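Local coordinates for protein racemase, putative (Roseobacter denitrificans, PDB 3TCS) that probably acts as a magnesium-dependent hydro-lyase or racemase of the mandelate racemase family, and binds magnesium and D-alanine in its barrel domain, at residues V36-V41 and G347-T352; R214-G219 and T242-D247; Q266-I269 and A273-I276; W311-L316 and V371-E376. All coordinates share one frame; numbering follows the deposited sequence.

Contact 1: residues V36-V41 and G347-T352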
loop_
_atom_site.group_PDB
_atom_site.type_symbol
_atom_site.label_atom_id
_atom_site.label_comp_id
_atom_site.label_asym_id
_atom_site.label_seq_id
_atom_site.Cartn_x
_atom_site.Cartn_y
_atom_site.Cartn_z
ATOM N N VAL B 36 -18.309 -3.505 -6.095
ATOM C CA VAL B 36 -17.651 -4.660 -6.694
ATOM C C VAL B 36 -17.468 -4.491 -8.195
ATOM O O VAL B 36 -18.283 -3.839 -8.864
ATOM C CB VAL B 36 -18.462 -5.951 -6.425
ATOM C CG1 VAL B 36 -19.799 -5.872 -7.128
ATOM C CG2 VAL B 36 -17.682 -7.175 -6.892
ATOM N N GLY B 37 -16.391 -5.078 -8.713
ATOM C CA GLY B 37 -16.096 -5.000 -10.130
ATOM C C GLY B 37 -15.572 -6.319 -10.670
ATOM O O GLY B 37 -14.703 -6.948 -10.067
ATOM N N PHE B 38 -16.106 -6.742 -11.809
ATOM C CA PHE B 38 -15.688 -7.992 -12.431
ATOM C C PHE B 38 -14.753 -7.722 -13.598
ATOM O O PHE B 38 -14.815 -6.663 -14.228
ATOM C CB PHE B 38 -16.917 -8.776 -12.893
ATOM C CG PHE B 38 -17.822 -9.184 -11.766
ATOM C CD1 PHE B 38 -17.428 -10.172 -10.866
ATOM C CD2 PHE B 38 -19.042 -8.549 -11.573
ATOM C CE1 PHE B 38 -18.236 -10.523 -9.786
ATOM C CE2 PHE B 38 -19.864 -8.891 -10.491
ATOM C CZ PHE B 38 -19.457 -9.881 -9.597
ATOM N N VAL B 39 -13.887 -8.685 -13.881
ATOM C CA VAL B 39 -12.919 -8.545 -14.955
ATOM C C VAL B 39 -13.057 -9.657 -15.980
ATOM O O VAL B 39 -13.217 -10.818 -15.625
ATOM C CB VAL B 39 -11.477 -8.595 -14.401
ATOM C CG1 VAL B 39 -10.468 -8.381 -15.529
ATOM C CG2 VAL B 39 -11.303 -7.548 -13.304
ATOM N N ARG B 40 -13.004 -9.302 -17.257
ATOM C CA ARG B 40 -13.062 -10.312 -18.296
ATOM C C ARG B 40 -11.795 -10.168 -19.120
ATOM O O ARG B 40 -11.458 -9.067 -19.556
ATOM C CB ARG B 40 -14.288 -10.129 -19.203
ATOM C CG ARG B 40 -14.327 -11.143 -20.345
ATOM C CD ARG B 40 -15.647 -11.109 -21.116
ATOM N NE ARG B 40 -15.842 -9.847 -21.824
ATOM C CZ ARG B 40 -16.969 -9.509 -22.443
ATOM N NH1 ARG B 40 -18.001 -10.343 -22.443
ATOM N NH2 ARG B 40 -17.068 -8.337 -23.058
ATOM N N VAL B 41 -11.069 -11.265 -19.306
ATOM C CA VAL B 41 -9.859 -11.220 -20.114
ATOM C C VAL B 41 -10.109 -12.013 -21.385
ATOM O O VAL B 41 -10.870 -12.981 -21.380
ATOM C CB VAL B 41 -8.629 -11.806 -19.379
ATOM C CG1 VAL B 41 -8.297 -10.947 -18.154
ATOM C CG2 VAL B 41 -8.888 -13.254 -18.976
ATOM N N GLY B 347 -28.109 -10.306 -6.258
ATOM C CA GLY B 347 -28.203 -10.373 -7.706
ATOM C C GLY B 347 -26.938 -10.205 -8.521
ATOM O O GLY B 347 -26.983 -9.671 -9.631
ATOM N N LEU B 348 -25.808 -10.661 -7.994
ATOM C CA LEU B 348 -24.558 -10.561 -8.733
ATOM C C LEU B 348 -24.434 -11.688 -9.748
ATOM O O LEU B 348 -23.857 -11.503 -10.815
ATOM C CB LEU B 348 -23.354 -10.629 -7.783
ATOM C CG LEU B 348 -23.119 -9.473 -6.810
ATOM C CD1 LEU B 348 -21.885 -9.772 -5.950
ATOM C CD2 LEU B 348 -22.918 -8.188 -7.586
ATOM N N PHE B 349 -24.992 -12.853 -9.422
ATOM C CA PHE B 349 -24.875 -14.020 -10.287
ATOM C C PHE B 349 -26.194 -14.576 -10.802
ATOM O O PHE B 349 -27.247 -14.338 -10.219
ATOM C CB PHE B 349 -24.126 -15.120 -9.534
ATOM C CG PHE B 349 -22.945 -14.615 -8.757
ATOM C CD1 PHE B 349 -21.874 -14.015 -9.407
ATOM C CD2 PHE B 349 -22.917 -14.717 -7.370
ATOM C CE1 PHE B 349 -20.786 -13.518 -8.686
ATOM C CE2 PHE B 349 -21.840 -14.226 -6.640
ATOM C CZ PHE B 349 -20.771 -13.625 -7.301
ATOM N N VAL B 350 -26.121 -15.314 -11.907
ATOM C CA VAL B 350 -27.306 -15.932 -12.498
ATOM C C VAL B 350 -27.864 -16.933 -11.488
ATOM O O VAL B 350 -29.071 -17.010 -11.262
ATOM C CB VAL B 350 -26.947 -16.660 -13.806
ATOM C CG1 VAL B 350 -28.156 -17.428 -14.332
ATOM C CG2 VAL B 350 -26.481 -15.646 -14.843
ATOM N N LYS B 351 -26.963 -17.691 -10.874
ATOM C CA LYS B 351 -27.339 -18.673 -9.873
ATOM C C LYS B 351 -26.266 -18.632 -8.797
ATOM O O LYS B 351 -25.077 -18.743 -9.096
ATOM C CB LYS B 351 -27.412 -20.070 -10.494
ATOM C CG LYS B 351 -27.845 -21.154 -9.515
ATOM C CD LYS B 351 -29.178 -20.810 -8.862
ATOM C CE LYS B 351 -29.570 -21.842 -7.809
ATOM N NZ LYS B 351 -30.834 -21.469 -7.114
ATOM N N THR B 352 -26.685 -18.460 -7.549
ATOM C CA THR B 352 -25.733 -18.385 -6.448
ATOM C C THR B 352 -24.939 -19.675 -6.292
ATOM O O THR B 352 -25.482 -20.770 -6.412
ATOM C CB THR B 352 -26.435 -18.080 -5.102
ATOM O OG1 THR B 352 -25.446 -17.914 -4.076
ATOM C CG2 THR B 352 -27.373 -19.219 -4.709
#
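L348 is the first residue of 347-352 to meet 36-41, and it does so with one methyl group. With CG anti to the carbonyl carbon (chi1 -68°) and CD1 extended (chi2 179°), the other methyl, CD2, faces the start of 36-41, where it lies 3.9 Å from V36 CG1; the two side chains meet at a slant. The same methyl comes up to the edge of the F38 ring, near its plane, with L348 CD2 4.3 Å from F38 CE2. L348 thus touches two residues that project from the same side of this segment. Those two also touch each other, since V36 CG2 lies 4.2 Å above one face of the F38 ring, toward its rim.

F349 follows and reaches the strand by the end of its side chain. Its CE1 is 4.0 Å from F38 CZ, and the two side chains cross roughly at right angles. From the preceding residue, L348 CB sits 3.8 Å above the centre of one face of the F349 ring, so that the side chains of L348 and F349 form one continuous apolar patch against F38. Beyond F349 the chain turns away from the strand, and V350 packs on P375 and E372.

The contact joins the two domains of the enolase-superfamily architecture. Strand 37-43 belongs to the antiparallel sheet of the N-terminal domain, paired on one flank with strand 25-32 and on the other with strand 48-52, whereas 347-352 is in the long loop between strand 332-335 of the barrel and strand 360-363. Helix 375-380 borders both segments: W377 packs on V36 and L348 and meets F38 edge-to-face.

Contact 2: residues R214-G219 and T242-D247. With MG (magnesium ion), chain K.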
loop_
_atom_site.group_PDB
_atom_site.type_symbol
_atom_site.label_atom_id
_atom_site.label_comp_id
_atom_site.label_asym_id
_atom_site.label_seq_id
_atom_site.Cartn_x
_atom_site.Cartn_y
_atom_site.Cartn_z
ATOM N N ARG B 214 -4.150 -6.864 27.222
ATOM C CA ARG B 214 -5.601 -6.978 27.209
ATOM C C ARG B 214 -6.047 -8.187 26.387
ATOM O O ARG B 214 -7.006 -8.874 26.747
ATOM C CB ARG B 214 -6.229 -5.695 26.654
ATOM C CG ARG B 214 -7.746 -5.751 26.488
ATOM C CD ARG B 214 -8.461 -6.184 27.770
ATOM N NE ARG B 214 -9.909 -6.203 27.574
ATOM C CZ ARG B 214 -10.775 -6.845 28.350
ATOM N NH1 ARG B 214 -10.353 -7.539 29.401
ATOM N NH2 ARG B 214 -12.072 -6.796 28.068
ATOM N N ALA B 215 -5.348 -8.445 25.285
ATOM C CA ALA B 215 -5.672 -9.579 24.427
ATOM C C ALA B 215 -5.460 -10.882 25.186
ATOM O O ALA B 215 -6.219 -11.841 25.023
ATOM C CB ALA B 215 -4.801 -9.560 23.167
ATOM N N ILE B 216 -4.419 -10.923 26.012
ATOM C CA ILE B 216 -4.137 -12.127 26.782
ATOM C C ILE B 216 -5.242 -12.363 27.814
ATOM O O ILE B 216 -5.616 -13.508 28.080
ATOM C CB ILE B 216 -2.750 -12.032 27.459
ATOM C CG1 ILE B 216 -1.659 -12.038 26.378
ATOM C CG2 ILE B 216 -2.553 -13.204 28.421
ATOM C CD1 ILE B 216 -0.259 -11.703 26.880
ATOM N N GLU B 217 -5.773 -11.283 28.385
ATOM C CA GLU B 217 -6.866 -11.406 29.351
ATOM C C GLU B 217 -8.079 -11.963 28.612
ATOM O O GLU B 217 -8.769 -12.856 29.102
ATOM C CB GLU B 217 -7.252 -10.049 29.948
ATOM C CG GLU B 217 -6.158 -9.318 30.701
ATOM C CD GLU B 217 -6.693 -8.107 31.457
ATOM O OE1 GLU B 217 -7.483 -7.331 30.873
ATOM O OE2 GLU B 217 -6.322 -7.930 32.636
ATOM N N VAL B 218 -8.354 -11.418 27.433
ATOM C CA VAL B 218 -9.485 -11.898 26.652
ATOM C C VAL B 218 -9.220 -13.343 26.233
ATOM O O VAL B 218 -10.131 -14.165 26.222
ATOM C CB VAL B 218 -9.722 -11.017 25.403
ATOM C CG1 VAL B 218 -10.825 -11.616 24.534
ATOM C CG2 VAL B 218 -10.115 -9.612 25.837
ATOM N N GLY B 219 -7.963 -13.647 25.911
ATOM C CA GLY B 219 -7.600 -14.996 25.508
ATOM C C GLY B 219 -7.938 -16.020 26.578
ATOM O O GLY B 219 -8.391 -17.127 26.284
ATOM N N THR B 242 1.309 -9.190 18.231
ATOM C CA THR B 242 0.539 -10.389 17.934
ATOM C C THR B 242 1.298 -11.635 18.399
ATOM O O THR B 242 0.717 -12.549 18.993
ATOM C CB THR B 242 0.267 -10.498 16.419
ATOM O OG1 THR B 242 -0.430 -9.325 15.975
ATOM C CG2 THR B 242 -0.565 -11.739 16.110
ATOM N N LYS B 243 2.598 -11.666 18.124
ATOM C CA LYS B 243 3.428 -12.799 18.504
ATOM C C LYS B 243 3.438 -13.019 20.015
ATOM O O LYS B 243 3.457 -14.156 20.480
ATOM C CB LYS B 243 4.859 -12.593 17.993
ATOM C CG LYS B 243 5.837 -13.683 18.410
ATOM C CD LYS B 243 7.202 -13.452 17.776
ATOM C CE LYS B 243 8.273 -14.339 18.390
ATOM N NZ LYS B 243 8.048 -15.784 18.133
ATOM N N GLN B 244 3.425 -11.931 20.777
ATOM C CA GLN B 244 3.428 -12.024 22.236
ATOM C C GLN B 244 2.181 -12.770 22.697
ATOM O O GLN B 244 2.235 -13.614 23.592
ATOM C CB GLN B 244 3.441 -10.627 22.855
ATOM C CG GLN B 244 3.785 -10.615 24.333
ATOM C CD GLN B 244 3.612 -9.248 24.955
ATOM O OE1 GLN B 244 3.930 -8.228 24.339
ATOM N NE2 GLN B 244 3.116 -9.217 26.187
ATOM N N VAL B 245 1.054 -12.450 22.070
ATOM C CA VAL B 245 -0.217 -13.083 22.394
ATOM C C VAL B 245 -0.167 -14.561 22.015
ATOM O O VAL B 245 -0.509 -15.433 22.814
ATOM C CB VAL B 245 -1.377 -12.391 21.645
ATOM C CG1 VAL B 245 -2.710 -13.040 22.019
ATOM C CG2 VAL B 245 -1.396 -10.907 21.990
ATOM N N THR B 246 0.255 -14.837 20.787
ATOM C CA THR B 246 0.369 -16.208 20.312
ATOM C C THR B 246 1.226 -17.028 21.286
ATOM O O THR B 246 0.857 -18.137 21.675
ATOM C CB THR B 246 1.021 -16.245 18.911
ATOM O OG1 THR B 246 0.201 -15.518 17.990
ATOM C CG2 THR B 246 1.184 -17.675 18.419
ATOM N N ASP B 247 2.361 -16.469 21.688
ATOM C CA ASP B 247 3.261 -17.169 22.599
ATOM C C ASP B 247 2.677 -17.398 23.990
ATOM O O ASP B 247 2.937 -18.429 24.613
ATOM C CB ASP B 247 4.594 -16.416 22.718
ATOM C CG ASP B 247 5.412 -16.460 21.430
ATOM O OD1 ASP B 247 5.167 -17.352 20.592
ATOM O OD2 ASP B 247 6.311 -15.611 21.258
HETATM MG MG MG K . 0.168 -20.059 21.631
HETATM O O HOH W 1 1.685 -20.728 22.797
HETATM O O HOH W 2 -0.540 -22.190 21.401
HETATM O O HOH W 3 1.269 -20.526 19.851
HETATM O O HOH W 4 -1.510 -19.589 20.296
#
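A215 and I216 pack on Q244 and V245 in a small helix-helix contact on the outside of the barrel, between the successive helices 212-224 and 239-248. The axes of the two segments come within 9.6 Å of each other, with their N-to-C directions 31° from parallel. The closest touch is methyl to methyl, A215 CB to V245 CG2 at 3.8 Å; the short side chain of A215 is consistent with the close approach. I216 extends alongside the second helix: its CG1 lies 4.4 Å from V245 CA, while its CD1 reaches the amide end of Q244, 4.2 Å from NE2, toward the solvent side. V245 also packs on V253 of strand 252-255, and so links the helix pair to the barrel wall.

No salt bridge links the two segments; R214 NH1 bonds E217 OE1 at 3.2 Å within its own helix, with the acceptor near the guanidinium plane, and R214 NH2 reaches E186 of helix 184-196.

Next to V245, T246 offers its main-chain O to a magnesium ion at 2.0 Å; L249 O and four waters complete six ligands. This ion is separate from the one held by D205, E231 and E257. The helices therefore associate mainly by apolar packing, while the ion, bound by neutral carbonyls and water, ties together the C-terminal end of one helix.

Contact 3: residues Q266-I269 and A273-I276; sequences QRMI and AVDI
M268 and A273 are joined first by a backbone hydrogen bond, in which A273 N donates to M268 O over 3.1 Å. The bond is almost straight, with an N-H...O angle of 177°. It spans five residues, one more than an alpha-helical bond, and so takes up a carbonyl of the last turn of helix 262-270 as the chain leaves that helix.

The place is a helix-to-strand connection of the barrel: 273-276 carries the chain inward from helix 262-270 to the short strand 276-277, which pairs in parallel with strand 252-255. At the outer surface, R267 of the same helix packs on R267 of the second subunit.

Apolar contacts lie beside the hydrogen bond. M268 CG is anti to the backbone N (chi1 -174°) and therefore lies on the carbonyl side of the residue, which brings it to 4.0 Å from A273 CB. Further out, M268 SD passes V274 CG2 at 4.2 Å, and the bend at chi3 turns the terminal methyl out of the line of the chain. L239 and D259 also touch M268, while V274 leans on T242 of helix 239-248.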
loop_
_atom_site.group_PDB
_atom_site.type_symbol
_atom_site.label_atom_id
_atom_site.label_comp_id
_atom_site.label_asym_id
_atom_site.label_seq_id
_atom_site.Cartn_x
_atom_site.Cartn_y
_atom_site.Cartn_z
ATOM N N GLN B 266 6.399 -13.194 4.611
ATOM C CA GLN B 266 7.559 -14.027 4.915
ATOM C C GLN B 266 8.043 -13.763 6.344
ATOM O O GLN B 266 8.388 -14.692 7.079
ATOM C CB GLN B 266 8.697 -13.745 3.928
ATOM C CG GLN B 266 9.859 -14.723 4.032
ATOM C CD GLN B 266 9.545 -16.071 3.411
ATOM O OE1 GLN B 266 9.363 -16.181 2.198
ATOM N NE2 GLN B 266 9.473 -17.102 4.243
ATOM N N ARG B 267 8.072 -12.493 6.739
ATOM C CA ARG B 267 8.511 -12.141 8.085
ATOM C C ARG B 267 7.554 -12.696 9.140
ATOM O O ARG B 267 7.984 -13.260 10.146
ATOM C CB ARG B 267 8.605 -10.624 8.235
ATOM C CG ARG B 267 9.176 -10.182 9.566
ATOM C CD ARG B 267 8.964 -8.695 9.797
ATOM N NE ARG B 267 9.473 -8.280 11.101
ATOM C CZ ARG B 267 9.084 -7.183 11.742
ATOM N NH1 ARG B 267 8.172 -6.382 11.204
ATOM N NH2 ARG B 267 9.606 -6.889 12.926
ATOM N N MET B 268 6.255 -12.529 8.903
ATOM C CA MET B 268 5.226 -13.006 9.833
ATOM C C MET B 268 5.332 -14.513 10.067
ATOM O O MET B 268 5.260 -14.992 11.203
ATOM C CB MET B 268 3.829 -12.693 9.281
ATOM C CG MET B 268 2.687 -13.027 10.237
ATOM S SD MET B 268 1.092 -13.213 9.393
ATOM C CE MET B 268 0.986 -11.641 8.509
ATOM N N ILE B 269 5.498 -15.257 8.983
ATOM C CA ILE B 269 5.598 -16.707 9.063
ATOM C C ILE B 269 6.927 -17.163 9.660
ATOM O O ILE B 269 6.953 -18.050 10.516
ATOM C CB ILE B 269 5.360 -17.331 7.665
ATOM C CG1 ILE B 269 3.896 -17.084 7.263
ATOM C CG2 ILE B 269 5.674 -18.826 7.682
ATOM C CD1 ILE B 269 3.527 -17.536 5.859
ATOM N N ALA B 273 4.487 -15.496 14.111
ATOM C CA ALA B 273 3.674 -14.524 14.832
ATOM C C ALA B 273 2.254 -15.016 15.104
ATOM O O ALA B 273 1.605 -14.542 16.031
ATOM C CB ALA B 273 3.640 -13.195 14.067
ATOM N N VAL B 274 1.774 -15.950 14.286
ATOM C CA VAL B 274 0.437 -16.515 14.450
ATOM C C VAL B 274 0.507 -18.031 14.273
ATOM O O VAL B 274 1.534 -18.565 13.850
ATOM C CB VAL B 274 -0.565 -15.951 13.403
ATOM C CG1 VAL B 274 -0.703 -14.440 13.562
ATOM C CG2 VAL B 274 -0.102 -16.305 11.994
ATOM N N ASP B 275 -0.585 -18.718 14.593
ATOM C CA ASP B 275 -0.647 -20.171 14.460
ATOM C C ASP B 275 -1.321 -20.589 13.154
ATOM O O ASP B 275 -1.122 -21.705 12.673
ATOM C CB ASP B 275 -1.429 -20.765 15.627
ATOM C CG ASP B 275 -0.833 -20.392 16.961
ATOM O OD1 ASP B 275 0.303 -20.833 17.236
ATOM O OD2 ASP B 275 -1.492 -19.650 17.721
ATOM N N ILE B 276 -2.131 -19.690 12.605
ATOM C CA ILE B 276 -2.861 -19.943 11.362
ATOM C C ILE B 276 -2.787 -18.674 10.519
ATOM O O ILE B 276 -3.013 -17.579 11.033
ATOM C CB ILE B 276 -4.355 -20.255 11.645
ATOM C CG1 ILE B 276 -4.471 -21.458 12.588
ATOM C CG2 ILE B 276 -5.096 -20.505 10.333
ATOM C CD1 ILE B 276 -5.890 -21.810 12.983
#

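Contact 4: residues W311-L316 and V371-E376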
loop_
_atom_site.group_PDB
_atom_site.type_symbol
_atom_site.label_atom_id
_atom_site.label_comp_id
_atom_site.label_asym_id
_atom_site.label_seq_id
_atom_site.Cartn_x
_atom_site.Cartn_y
_atom_site.Cartn_z
ATOM N N TRP B 311 -20.398 -12.268 -0.097
ATOM C CA TRP B 311 -20.814 -13.132 -1.181
ATOM C C TRP B 311 -20.476 -12.643 -2.579
ATOM O O TRP B 311 -21.209 -12.911 -3.537
ATOM C CB TRP B 311 -22.306 -13.447 -1.072
ATOM C CG TRP B 311 -22.641 -14.260 0.149
ATOM C CD1 TRP B 311 -21.764 -14.786 1.058
ATOM C CD2 TRP B 311 -23.951 -14.613 0.607
ATOM N NE1 TRP B 311 -22.450 -15.440 2.059
ATOM C CE2 TRP B 311 -23.793 -15.348 1.805
ATOM C CE3 TRP B 311 -25.245 -14.377 0.121
ATOM C CZ2 TRP B 311 -24.884 -15.847 2.526
ATOM C CZ3 TRP B 311 -26.330 -14.875 0.840
ATOM C CH2 TRP B 311 -26.139 -15.602 2.031
ATOM N N SER B 312 -19.385 -11.894 -2.689
ATOM C CA SER B 312 -18.906 -11.499 -4.006
ATOM C C SER B 312 -18.193 -12.815 -4.337
ATOM O O SER B 312 -18.391 -13.813 -3.628
ATOM C CB SER B 312 -17.908 -10.329 -3.929
ATOM O OG SER B 312 -16.681 -10.701 -3.323
ATOM N N LEU B 313 -17.376 -12.851 -5.380
ATOM C CA LEU B 313 -16.697 -14.092 -5.726
ATOM C C LEU B 313 -15.552 -14.482 -4.792
ATOM O O LEU B 313 -15.020 -15.581 -4.897
ATOM C CB LEU B 313 -16.169 -14.022 -7.160
ATOM C CG LEU B 313 -17.233 -14.100 -8.256
ATOM C CD1 LEU B 313 -16.579 -13.996 -9.621
ATOM C CD2 LEU B 313 -17.977 -15.412 -8.125
ATOM N N VAL B 314 -15.171 -13.603 -3.876
ATOM C CA VAL B 314 -14.066 -13.929 -2.977
ATOM C C VAL B 314 -14.264 -15.257 -2.237
ATOM O O VAL B 314 -13.314 -16.026 -2.062
ATOM C CB VAL B 314 -13.811 -12.775 -1.969
ATOM C CG1 VAL B 314 -14.994 -12.611 -1.013
ATOM C CG2 VAL B 314 -12.512 -13.018 -1.220
ATOM N N THR B 315 -15.495 -15.541 -1.823
ATOM C CA THR B 315 -15.762 -16.779 -1.102
ATOM C C THR B 315 -15.598 -18.004 -2.004
ATOM O O THR B 315 -15.040 -19.021 -1.578
ATOM C CB THR B 315 -17.170 -16.753 -0.471
ATOM O OG1 THR B 315 -17.249 -15.666 0.460
ATOM C CG2 THR B 315 -17.451 -18.051 0.277
ATOM N N LEU B 316 -16.057 -17.899 -3.249
ATOM C CA LEU B 316 -15.939 -18.999 -4.206
ATOM C C LEU B 316 -14.475 -19.268 -4.547
ATOM O O LEU B 316 -14.050 -20.424 -4.632
ATOM C CB LEU B 316 -16.709 -18.681 -5.492
ATOM C CG LEU B 316 -16.703 -19.751 -6.593
ATOM C CD1 LEU B 316 -17.225 -21.078 -6.042
ATOM C CD2 LEU B 316 -17.570 -19.286 -7.765
ATOM N N VAL B 371 -19.385 -20.162 -12.335
ATOM C CA VAL B 371 -20.398 -19.165 -12.026
ATOM C C VAL B 371 -20.562 -18.256 -13.239
ATOM O O VAL B 371 -19.674 -18.179 -14.086
ATOM C CB VAL B 371 -19.974 -18.314 -10.804
ATOM C CG1 VAL B 371 -18.768 -17.455 -11.161
ATOM C CG2 VAL B 371 -21.136 -17.443 -10.335
ATOM N N GLU B 372 -21.699 -17.575 -13.317
ATOM C CA GLU B 372 -21.977 -16.663 -14.421
ATOM C C GLU B 372 -22.454 -15.343 -13.826
ATOM O O GLU B 372 -23.359 -15.325 -13.000
ATOM C CB GLU B 372 -23.074 -17.243 -15.314
ATOM C CG GLU B 372 -23.223 -16.564 -16.666
ATOM C CD GLU B 372 -24.381 -17.136 -17.468
ATOM O OE1 GLU B 372 -24.678 -18.342 -17.306
ATOM O OE2 GLU B 372 -24.986 -16.385 -18.265
ATOM N N ILE B 373 -21.833 -14.244 -14.235
ATOM C CA ILE B 373 -22.221 -12.941 -13.727
ATOM C C ILE B 373 -23.578 -12.600 -14.325
ATOM O O ILE B 373 -23.829 -12.874 -15.496
ATOM C CB ILE B 373 -21.205 -11.854 -14.128
ATOM C CG1 ILE B 373 -19.789 -12.294 -13.738
ATOM C CG2 ILE B 373 -21.564 -10.529 -13.462
ATOM C CD1 ILE B 373 -19.612 -12.613 -12.263
ATOM N N SER B 374 -24.445 -12.011 -13.510
ATOM C CA SER B 374 -25.788 -11.623 -13.933
ATOM C C SER B 374 -25.773 -10.614 -15.073
ATOM O O SER B 374 -25.181 -9.547 -14.949
ATOM C CB SER B 374 -26.539 -11.016 -12.753
ATOM O OG SER B 374 -27.729 -10.390 -13.187
ATOM N N PRO B 375 -26.425 -10.942 -16.202
ATOM C CA PRO B 375 -26.457 -10.016 -17.340
ATOM C C PRO B 375 -27.093 -8.676 -16.957
ATOM O O PRO B 375 -26.726 -7.625 -17.484
ATOM C CB PRO B 375 -27.281 -10.774 -18.377
ATOM C CG PRO B 375 -26.936 -12.197 -18.090
ATOM C CD PRO B 375 -26.992 -12.250 -16.575
ATOM N N GLU B 376 -28.056 -8.727 -16.044
ATOM C CA GLU B 376 -28.742 -7.524 -15.576
ATOM C C GLU B 376 -27.769 -6.656 -14.782
ATOM O O GLU B 376 -27.739 -5.434 -14.939
ATOM C CB GLU B 376 -29.939 -7.919 -14.700
ATOM C CG GLU B 376 -30.620 -6.784 -13.940
ATOM C CD GLU B 376 -31.209 -5.711 -14.841
ATOM O OE1 GLU B 376 -31.697 -6.039 -15.943
ATOM O OE2 GLU B 376 -31.198 -4.531 -14.434
#
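The start of barrel helix 314-322 packs here on the segment leading into helix 375-380, with L313 and L316 on one side and V371 and I373 on the other. L313 CD2 and V371 CG1 make the closest approach, 3.7 Å, their side chains meeting at an angle. V371 carries CG1 between its backbone N and carbonyl carbon (chi1 68°), which places this methyl where both leucines can reach it. L316 comes alongside V371 running the opposite way, its CD2 4.0 Å from V371 CB and equally far from CG1. The other branch of L313 serves I373, with L313 CD1 4.3 Å from I373 CD1. L313 is thus forked, one methyl for each residue of the second segment that it touches.

Each segment holds a serine before its helix. S312 OG accepts a weak capping bond from V314 N at 3.3 Å, and it is also bonded to N310 and Q52. S374 is the N-cap of helix 375-380, its OG bonded to W377 N.

F38 of the N-terminal domain packs on both L313 and I373, and Q52 of that domain accepts from L313 N, so the domain interface runs through this contact. The chemistry divides clearly: across the two segments the grip is aliphatic and depends on shape, whereas the polar groups at the helix starts are held by capping serines and by side chains from elsewhere in the chain.

Overall arrangement
The four contacts form two pairs on opposite sides of the chain's centre. Contacts 1 and 4 have centres about 4 Å apart and interlock: their segments alternate in sequence, and probable backbone bonds, L348 O to S374 N and V350 N to E372 O, tie 347-352 to 371-376. Contact 1 spans the junction of the N-terminal domain and the barrel; contact 4 lies beside it on the barrel side. Contacts 2 and 3, with centres about 14 Å apart, follow one another along helices 212-224, 239-248 and 262-270; T246 OG1 bonds A273 O, linking the second magnesium site to the next connection. Contacts 1 and 2 are about 39 Å apart between centres, so domain junction and outer helices do not touch.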